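Local coordinates for hypothetical protein (Legionella pneumophila subsp. pneumophila, PDB 4KH9) that is of unknown function but binds calcium and is built from three domains, the last two assigned to the E-set clan, at residues I83-P91 and L131-D142. Residues are numbered along the deposited sequence; the frame is centred on the assembly and turned at random.
Sequences IPELLIKTP and LGYGKFILKSKD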
ATOM      1  N   ILE A  83      12.886  26.398  -4.444  1.00 43.54           N
ATOM      2  CA  ILE A  83      14.010  25.606  -3.960  1.00 43.37           C
ATOM      3  C   ILE A  83      15.213  26.559  -3.916  1.00 44.86           C
ATOM      4  O   ILE A  83      15.334  27.407  -4.800  1.00 44.63           O
ATOM      5  CB  ILE A  83      14.206  24.369  -4.903  1.00 47.91           C
ATOM      6  CG1 ILE A  83      13.300  23.208  -4.474  1.00 48.27           C
ATOM      7  CG2 ILE A  83      15.660  23.878  -5.020  1.00 50.61           C
ATOM      8  CD1 ILE A  83      13.490  21.972  -5.320  1.00 57.13           C
ATOM      9  N   PRO A  84      16.108  26.473  -2.916  1.00 40.37           N
ATOM     10  CA  PRO A  84      17.274  27.367  -2.924  1.00 40.07           C
ATOM     11  C   PRO A  84      18.258  26.967  -4.002  1.00 40.55           C
ATOM     12  O   PRO A  84      18.116  25.869  -4.561  1.00 38.09           O
ATOM     13  CB  PRO A  84      17.897  27.152  -1.538  1.00 41.34           C
ATOM     14  CG  PRO A  84      16.998  26.212  -0.796  1.00 45.92           C
ATOM     15  CD  PRO A  84      16.168  25.511  -1.789  1.00 41.46           C
ATOM     16  N   GLU A  85      19.266  27.817  -4.281  1.00 37.01           N
ATOM     17  CA  GLU A  85      20.389  27.438  -5.159  1.00 36.73           C
ATOM     18  C   GLU A  85      21.196  26.449  -4.353  1.00 37.89           C
ATOM     19  O   GLU A  85      21.478  26.720  -3.178  1.00 38.10           O
ATOM     20  CB  GLU A  85      21.221  28.656  -5.590  1.00 39.29           C
ATOM     21  CG  GLU A  85      20.888  29.190  -6.966  1.00 54.01           C
ATOM     22  CD  GLU A  85      21.695  30.413  -7.368  1.00 84.31           C
ATOM     23  OE1 GLU A  85      22.912  30.464  -7.068  1.00 84.85           O
ATOM     24  OE2 GLU A  85      21.114  31.307  -8.022  1.00 83.27           O
ATOM     25  N   LEU A  86      21.482  25.283  -4.911  1.00 32.32           N
ATOM     26  CA  LEU A  86      22.095  24.235  -4.139  1.00 30.93           C
ATOM     27  C   LEU A  86      23.533  23.943  -4.518  1.00 34.42           C
ATOM     28  O   LEU A  86      23.932  24.045  -5.674  1.00 30.76           O
ATOM     29  CB  LEU A  86      21.257  22.927  -4.286  1.00 30.20           C
ATOM     30  CG  LEU A  86      19.794  22.980  -3.712  1.00 34.46           C
ATOM     31  CD1 LEU A  86      18.975  21.800  -4.199  1.00 33.83           C
ATOM     32  CD2 LEU A  86      19.754  23.046  -2.168  1.00 35.68           C
ATOM     33  N   LEU A  87      24.291  23.504  -3.510  1.00 34.51           N
ATOM     34  CA  LEU A  87      25.679  23.062  -3.631  1.00 35.71           C
ATOM     35  C   LEU A  87      25.770  21.606  -3.210  1.00 38.55           C
ATOM     36  O   LEU A  87      24.928  21.125  -2.437  1.00 36.54           O
ATOM     37  CB  LEU A  87      26.629  23.926  -2.771  1.00 36.69           C
ATOM     38  CG  LEU A  87      26.636  25.438  -3.024  1.00 42.26           C
ATOM     39  CD1 LEU A  87      27.333  26.177  -1.884  1.00 42.30           C
ATOM     40  CD2 LEU A  87      27.291  25.774  -4.356  1.00 44.60           C
ATOM     41  N   ILE A  88      26.798  20.921  -3.675  1.00 34.77           N
ATOM     42  CA  ILE A  88      27.023  19.544  -3.274  1.00 34.27           C
ATOM     43  C   ILE A  88      28.540  19.328  -3.044  1.00 39.73           C
ATOM     44  O   ILE A  88      29.392  19.701  -3.861  1.00 40.21           O
ATOM     45  CB  ILE A  88      26.411  18.501  -4.259  1.00 36.00           C
ATOM     46  CG1 ILE A  88      26.417  17.067  -3.656  1.00 35.63           C
ATOM     47  CG2 ILE A  88      27.015  18.598  -5.670  1.00 36.06           C
ATOM     48  CD1 ILE A  88      25.488  16.012  -4.378  1.00 41.09           C
ATOM     49  N   LYS A  89      28.840  18.714  -1.918  1.00 36.25           N
ATOM     50  CA  LYS A  89      30.189  18.355  -1.540  1.00 35.90           C
ATOM     51  C   LYS A  89      30.340  16.866  -1.838  1.00 35.84           C
ATOM     52  O   LYS A  89      29.544  16.058  -1.383  1.00 32.24           O
ATOM     53  CB  LYS A  89      30.420  18.719  -0.069  1.00 39.51           C
ATOM     54  CG  LYS A  89      31.882  18.865   0.326  1.00 50.28           C
ATOM     55  CD  LYS A  89      31.973  19.313   1.771  1.00 55.78           C
ATOM     56  CE  LYS A  89      33.375  19.720   2.163  1.00 75.77           C
ATOM     57  NZ  LYS A  89      33.450  20.164   3.584  1.00 86.01           N
ATOM     58  N   THR A  90      31.325  16.510  -2.660  1.00 33.77           N
ATOM     59  CA  THR A  90      31.543  15.110  -3.039  1.00 33.17           C
ATOM     60  C   THR A  90      32.211  14.348  -1.878  1.00 36.35           C
ATOM     61  O   THR A  90      32.657  14.999  -0.922  1.00 35.09           O
ATOM     62  CB  THR A  90      32.411  15.055  -4.322  1.00 35.76           C
ATOM     63  OG1 THR A  90      33.726  15.564  -4.015  1.00 37.74           O
ATOM     64  CG2 THR A  90      31.790  15.833  -5.469  1.00 29.54           C
ATOM     65  N   PRO A  91      32.338  12.996  -1.938  1.00 33.44           N
ATOM     66  CA  PRO A  91      33.029  12.288  -0.853  1.00 34.52           C
ATOM     67  C   PRO A  91      34.518  12.708  -0.725  1.00 42.23           C
ATOM     68  O   PRO A  91      35.086  12.501   0.340  1.00 44.81           O
ATOM     69  CB  PRO A  91      32.873  10.811  -1.250  1.00 35.14           C
ATOM     70  CG  PRO A  91      31.663  10.781  -2.183  1.00 37.93           C
ATOM     71  CD  PRO A  91      31.864  12.037  -2.965  1.00 34.41           C
ATOM     72  N   LEU A 131      32.449  10.834 -10.103  1.00 32.56           N
ATOM     73  CA  LEU A 131      32.461  11.331  -8.727  1.00 30.79           C
ATOM     74  C   LEU A 131      32.344  10.160  -7.728  1.00 34.76           C
ATOM     75  O   LEU A 131      32.404  10.387  -6.528  1.00 34.47           O
ATOM     76  CB  LEU A 131      31.348  12.366  -8.496  1.00 30.59           C
ATOM     77  CG  LEU A 131      31.434  13.639  -9.369  1.00 35.57           C
ATOM     78  CD1 LEU A 131      30.247  14.534  -9.106  1.00 34.69           C
ATOM     79  CD2 LEU A 131      32.781  14.397  -9.148  1.00 37.87           C
ATOM     80  N   GLY A 132      32.178   8.933  -8.232  1.00 32.46           N
ATOM     81  CA  GLY A 132      32.078   7.719  -7.428  1.00 32.46           C
ATOM     82  C   GLY A 132      30.902   7.652  -6.464  1.00 37.06           C
ATOM     83  O   GLY A 132      29.780   8.046  -6.802  1.00 36.20           O
ATOM     84  N   TYR A 133      31.149   7.139  -5.245  1.00 33.71           N
ATOM     85  CA  TYR A 133      30.084   6.982  -4.258  1.00 32.43           C
ATOM     86  C   TYR A 133      30.582   7.236  -2.860  1.00 34.94           C
ATOM     87  O   TYR A 133      31.780   7.322  -2.635  1.00 35.77           O
ATOM     88  CB  TYR A 133      29.460   5.576  -4.344  1.00 34.12           C
ATOM     89  CG  TYR A 133      30.440   4.458  -4.097  1.00 39.52           C
ATOM     90  CD1 TYR A 133      31.195   3.920  -5.140  1.00 42.48           C
ATOM     91  CD2 TYR A 133      30.590   3.904  -2.827  1.00 40.89           C
ATOM     92  CE1 TYR A 133      32.105   2.889  -4.913  1.00 44.12           C
ATOM     93  CE2 TYR A 133      31.502   2.884  -2.588  1.00 41.73           C
ATOM     94  CZ  TYR A 133      32.242   2.363  -3.638  1.00 49.12           C
ATOM     95  OH  TYR A 133      33.108   1.326  -3.403  1.00 54.15           O
ATOM     96  N   GLY A 134      29.643   7.338  -1.935  1.00 30.12           N
ATOM     97  CA  GLY A 134      29.939   7.548  -0.530  1.00 30.64           C
ATOM     98  C   GLY A 134      29.082   8.628   0.072  1.00 33.99           C
ATOM     99  O   GLY A 134      27.884   8.711  -0.218  1.00 33.22           O
ATOM    100  N   LYS A 135      29.697   9.470   0.901  1.00 31.50           N
ATOM    101  CA  LYS A 135      28.972  10.514   1.601  1.00 32.34           C
ATOM    102  C   LYS A 135      29.103  11.842   0.857  1.00 37.99           C
ATOM    103  O   LYS A 135      30.182  12.431   0.767  1.00 38.87           O
ATOM    104  CB  LYS A 135      29.449  10.617   3.062  1.00 35.71           C
ATOM    105  CG  LYS A 135      28.893  11.795   3.846  1.00 42.69           C
ATOM    106  CD  LYS A 135      29.589  11.888   5.202  1.00 61.81           C
ATOM    107  CE  LYS A 135      29.625  13.304   5.732  1.00 77.59           C
ATOM    108  NZ  LYS A 135      30.235  13.384   7.089  1.00 88.39           N
ATOM    109  N   PHE A 136      27.980  12.266   0.274  1.00 32.42           N
ATOM    110  CA  PHE A 136      27.824  13.545  -0.395  1.00 30.46           C
ATOM    111  C   PHE A 136      27.103  14.443   0.600  1.00 33.69           C
ATOM    112  O   PHE A 136      26.357  13.940   1.441  1.00 32.75           O
ATOM    113  CB  PHE A 136      27.069  13.421  -1.725  1.00 30.76           C
ATOM    114  CG  PHE A 136      27.739  12.681  -2.854  1.00 29.06           C
ATOM    115  CD1 PHE A 136      27.787  11.292  -2.864  1.00 29.05           C
ATOM    116  CD2 PHE A 136      28.272  13.369  -3.938  1.00 28.91           C
ATOM    117  CE1 PHE A 136      28.392  10.602  -3.923  1.00 29.57           C
ATOM    118  CE2 PHE A 136      28.870  12.681  -5.001  1.00 31.72           C
ATOM    119  CZ  PHE A 136      28.910  11.298  -5.000  1.00 28.22           C
ATOM    120  N   ILE A 137      27.362  15.738   0.545  1.00 29.95           N
ATOM    121  CA  ILE A 137      26.705  16.693   1.417  1.00 32.00           C
ATOM    122  C   ILE A 137      25.981  17.713   0.525  1.00 37.78           C
ATOM    123  O   ILE A 137      26.607  18.394  -0.278  1.00 37.49           O
ATOM    124  CB  ILE A 137      27.683  17.369   2.426  1.00 35.79           C
ATOM    125  CG1 ILE A 137      28.388  16.297   3.301  1.00 36.69           C
ATOM    126  CG2 ILE A 137      26.930  18.443   3.298  1.00 35.89           C
ATOM    127  CD1 ILE A 137      29.389  16.829   4.347  1.00 51.67           C
ATOM    128  N   LEU A 138      24.654  17.761   0.638  1.00 34.44           N
ATOM    129  CA  LEU A 138      23.821  18.707  -0.082  1.00 33.30           C
ATOM    130  C   LEU A 138      23.641  19.911   0.802  1.00 33.73           C
ATOM    131  O   LEU A 138      23.312  19.757   1.978  1.00 32.51           O
ATOM    132  CB  LEU A 138      22.479  18.071  -0.457  1.00 32.52           C
ATOM    133  CG  LEU A 138      21.514  18.926  -1.320  1.00 38.37           C
ATOM    134  CD1 LEU A 138      22.073  19.182  -2.757  1.00 37.92           C
ATOM    135  CD2 LEU A 138      20.120  18.281  -1.354  1.00 40.46           C
ATOM    136  N   LYS A 139      23.878  21.091   0.267  1.00 31.37           N
ATOM    137  CA  LYS A 139      23.806  22.308   1.062  1.00 33.42           C
ATOM    138  C   LYS A 139      23.162  23.430   0.254  1.00 39.65           C
ATOM    139  O   LYS A 139      23.268  23.496  -0.977  1.00 38.70           O
ATOM    140  CB  LYS A 139      25.243  22.711   1.503  1.00 37.14           C
ATOM    141  CG  LYS A 139      25.348  23.825   2.555  1.00 59.50           C
ATOM    142  CD  LYS A 139      26.756  24.423   2.602  1.00 73.26           C
ATOM    143  CE  LYS A 139      27.624  23.882   3.714  1.00 93.52           C
ATOM    144  NZ  LYS A 139      27.260  24.461   5.036  1.00109.41           N
ATOM    145  N   SER A 140      22.504  24.313   0.970  1.00 36.78           N
ATOM    146  CA  SER A 140      21.914  25.517   0.419  1.00 38.36           C
ATOM    147  C   SER A 140      23.007  26.567   0.280  1.00 44.12           C
ATOM    148  O   SER A 140      23.890  26.644   1.128  1.00 44.16           O
ATOM    149  CB  SER A 140      20.812  25.999   1.354  1.00 42.69           C
ATOM    150  OG  SER A 140      20.032  26.957   0.678  1.00 61.12           O
ATOM    151  N   LYS A 141      22.959  27.379  -0.767  1.00 44.04           N
ATOM    152  CA  LYS A 141      23.945  28.443  -0.980  1.00 44.27           C
ATOM    153  C   LYS A 141      23.625  29.611  -0.003  1.00 47.94           C
ATOM    154  O   LYS A 141      24.530  30.236   0.558  1.00 48.24           O
ATOM    155  CB  LYS A 141      23.910  28.867  -2.460  1.00 46.59           C
ATOM    156  CG  LYS A 141      25.084  29.716  -2.913  1.00 65.28           C
ATOM    157  CD  LYS A 141      25.070  29.962  -4.435  1.00 83.05           C
ATOM    158  CE  LYS A 141      25.285  28.710  -5.270  1.00101.57           C
ATOM    159  NZ  LYS A 141      25.256  28.973  -6.734  1.00112.74           N
ATOM    160  N   ASP A 142      22.325  29.863   0.216  1.00 42.34           N
ATOM    161  CA  ASP A 142      21.817  30.891   1.128  1.00 43.31           C
ATOM    162  C   ASP A 142      20.405  30.497   1.615  1.00 47.91           C
ATOM    163  O   ASP A 142      19.863  29.489   1.165  1.00 48.66           O
ATOM    164  CB  ASP A 142      21.788  32.264   0.424  1.00 46.10           C
ATOM    165  CG  ASP A 142      20.830  32.351  -0.761  1.00 56.25           C
ATOM    166  OD1 ASP A 142      20.378  31.282  -1.254  1.00 55.76           O
ATOM    167  OD2 ASP A 142      20.532  33.482  -1.194  1.00 61.54           O
TER
HETATM  168  O   HOH W   1      24.280  26.119  -7.517  1.00 45.07           O
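The two central strands of a four-stranded antiparallel sheet in the N-terminal domain, 86-89 and 135-140, meet here, with Leu87 opposite Lys139 and Lys89 opposite Ile137 as hydrogen-bonded pairs. Leu87 N reaches Lys139 O at 2.7 Å in an almost straight bond (175°), and Lys89 N reaches Ile137 O at 2.8 Å; each pair is closed by the return bond. Beyond the strand end, Lys141 N continues the pattern to Glu85 O. The side chain of the same lysine, bent at chi3 (-66°), lays CE against Leu87 CD2 and brings NZ within 2.8 Å of Glu85 OE1, a salt bridge on the anti side of the carboxylate. A water links the same NZ to Leu86 O. At the other end Pro91 CD sits over one face of the Phe136 ring, 3.7 Å from its centroid, in a CH-pi contact, while Ile88 CD1 approaches Phe136 CD2 obliquely at 3.9 Å. On the buried face of the sheet, which also carries Ile88, Leu86 CB meets Leu138 CD1, and both leucines pack on Leu58 of helix 55-60 and Ile75 of strand 72-77. The backbone bonds thus set the register, and the exposed ion pair and the proline-aromatic contact fasten its two ends.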